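Local coordinates for protein putative hydrolase (Chromobacterium violaceum, PDB 3MCW) that is probably a hydrolase of the isochorismatase family, related to the nicotinamidases, at residues A[55-60]-A[88-93]. Numbering follows the deposited sequence.
Sequences LIHIRH and ETVIAK. With EDO (1,2-ethanediol), chain L.
K93 reaches across to I58 and H60, burying more surface in this contact than any other residue. Its CG sits between the backbone N and the carbonyl carbon (chi1 69°), which turns the chain back over I58 and H60, on the face they share; CD of K93 then packs on CG2 of I58 at 3.6 Å, the two side chains crossing at about a right angle. A bend at the last torsion brings NZ of K93 to ND1 of H60, a 2.9 Å hydrogen bond with the amine tilted 27° from the ring plane. The same NZ forms a salt bridge with D19 and hydrogen bonds to S126 and the carbonyl of T95, so it has several polar partners besides H60.

On the face shared with H57, the aliphatic part of R59 passes V90, and its NH2 ends 3.8 Å from CB of A92; the charge itself pairs with D61. H57 donates from NE2 to OE1 of E88 at 2.9 Å, close to its own ring plane but 45° above the carboxylate plane. OE2 of E88 has R49 as salt-bridge partner and OE1 also accepts from the amide of R85, bonds that fix the carboxylate's rotation.

The backbone pairing is parallel: H57 N meets T89 O at 3.0 Å, and H57 O accepts from I91 N at 2.9 Å. R59 repeats this pattern with I91 O and K93 N. A water joins L55 O to T89 N. The strand axes come within 4.6 Å at their closest. Strand 89-93 is outermost in the chain's parallel sheet, beside 55-60, in the Rossmann-like alpha/beta core of the isochorismatase fold, where D19 and K93 probably lie in the pocket that holds the Asp-Lys-Cys active site of relatives, with S126 near the lysine.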
# COMPACT_ATOMS: atom_id res chain seq x y z
N LEU A 55 6.06 1.58 -22.54
CA LEU A 55 4.93 2.16 -21.85
C LEU A 55 3.82 1.15 -21.71
O LEU A 55 3.62 0.28 -22.57
CB LEU A 55 4.50 3.51 -22.40
CG LEU A 55 3.87 3.44 -23.74
CD1 LEU A 55 2.45 3.39 -23.51
CD2 LEU A 55 4.21 4.70 -24.55
N ILE A 56 3.12 1.22 -20.59
CA ILE A 56 1.97 0.34 -20.30
C ILE A 56 0.86 1.21 -19.71
O ILE A 56 1.08 1.95 -18.73
CB ILE A 56 2.33 -0.80 -19.32
CG1 ILE A 56 3.38 -1.73 -19.94
CG2 ILE A 56 1.09 -1.55 -18.88
CD1 ILE A 56 3.91 -2.77 -18.95
N HIS A 57 -0.34 1.09 -20.27
CA HIS A 57 -1.55 1.66 -19.70
C HIS A 57 -2.20 0.62 -18.80
O HIS A 57 -2.44 -0.50 -19.23
CB HIS A 57 -2.53 2.04 -20.79
CG HIS A 57 -2.01 2.94 -21.85
ND1 HIS A 57 -2.09 4.31 -21.73
CD2 HIS A 57 -1.42 2.66 -23.03
CE1 HIS A 57 -1.57 4.82 -22.84
NE2 HIS A 57 -1.14 3.85 -23.64
N ILE A 58 -2.51 0.98 -17.55
CA ILE A 58 -3.28 0.16 -16.66
C ILE A 58 -4.71 0.67 -16.65
O ILE A 58 -4.96 1.87 -16.47
CB ILE A 58 -2.68 0.18 -15.23
CG1 ILE A 58 -1.25 -0.33 -15.20
CG2 ILE A 58 -3.59 -0.59 -14.25
CD1 ILE A 58 -1.03 -1.75 -15.73
N ARG A 59 -5.65 -0.24 -16.82
CA ARG A 59 -7.06 0.04 -16.88
C ARG A 59 -7.78 -0.69 -15.75
O ARG A 59 -7.50 -1.87 -15.52
CB ARG A 59 -7.65 -0.51 -18.23
CG ARG A 59 -8.99 0.03 -18.60
CD ARG A 59 -9.49 -0.60 -19.87
NE ARG A 59 -9.85 -1.98 -19.70
CZ ARG A 59 -10.07 -2.83 -20.70
NH1 ARG A 59 -9.84 -2.46 -21.96
NH2 ARG A 59 -10.45 -4.07 -20.44
N HIS A 60 -8.72 -0.04 -15.09
CA HIS A 60 -9.49 -0.69 -14.05
C HIS A 60 -10.83 -1.15 -14.59
O HIS A 60 -11.56 -0.38 -15.24
CB HIS A 60 -9.72 0.27 -12.86
CG HIS A 60 -10.22 -0.45 -11.67
ND1 HIS A 60 -9.39 -1.22 -10.89
CD2 HIS A 60 -11.47 -0.58 -11.18
CE1 HIS A 60 -10.12 -1.77 -9.94
NE2 HIS A 60 -11.38 -1.39 -10.09
N GLU A 88 -0.24 -0.31 -28.50
CA GLU A 88 0.27 -0.04 -27.14
C GLU A 88 -0.30 -1.05 -26.16
O GLU A 88 -1.46 -1.46 -26.27
CB GLU A 88 -0.07 1.39 -26.71
CG GLU A 88 0.69 2.42 -27.53
CD GLU A 88 0.44 3.84 -27.13
OE1 GLU A 88 -0.57 4.14 -26.43
OE2 GLU A 88 1.23 4.71 -27.57
N THR A 89 0.52 -1.43 -25.19
CA THR A 89 0.13 -2.39 -24.18
C THR A 89 -0.85 -1.79 -23.18
O THR A 89 -0.57 -0.77 -22.57
CB THR A 89 1.33 -2.94 -23.44
OG1 THR A 89 2.25 -3.47 -24.40
CG2 THR A 89 0.96 -3.98 -22.39
N VAL A 90 -1.99 -2.45 -23.03
CA VAL A 90 -3.00 -2.12 -22.03
C VAL A 90 -3.22 -3.37 -21.19
O VAL A 90 -3.46 -4.45 -21.75
CB VAL A 90 -4.34 -1.70 -22.69
CG1 VAL A 90 -5.40 -1.41 -21.63
CG2 VAL A 90 -4.16 -0.50 -23.62
N ILE A 91 -3.10 -3.23 -19.87
CA ILE A 91 -3.32 -4.31 -18.93
C ILE A 91 -4.47 -3.94 -18.04
O ILE A 91 -4.46 -2.90 -17.38
CB ILE A 91 -2.08 -4.63 -18.09
CG1 ILE A 91 -0.93 -5.10 -19.01
CG2 ILE A 91 -2.37 -5.63 -17.00
CD1 ILE A 91 0.37 -5.35 -18.32
N ALA A 92 -5.50 -4.78 -18.02
CA ALA A 92 -6.66 -4.59 -17.20
C ALA A 92 -6.49 -5.24 -15.83
O ALA A 92 -5.95 -6.36 -15.73
CB ALA A 92 -7.92 -5.18 -17.89
N LYS A 93 -6.97 -4.59 -14.80
CA LYS A 93 -6.95 -5.13 -13.44
C LYS A 93 -8.31 -5.01 -12.82
O LYS A 93 -9.14 -4.21 -13.23
CB LYS A 93 -5.93 -4.37 -12.58
CG LYS A 93 -6.31 -2.93 -12.25
CD LYS A 93 -5.18 -2.22 -11.46
CE LYS A 93 -5.45 -0.76 -11.14
NZ LYS A 93 -6.58 -0.58 -10.27
C1 EDO L . 5.83 -2.32 -23.26
O1 EDO L . 4.46 -2.15 -23.02
C2 EDO L . 6.08 -1.81 -24.67
O2 EDO L . 6.03 -0.38 -24.67
O HOH W 1 2.92 0.06 -25.20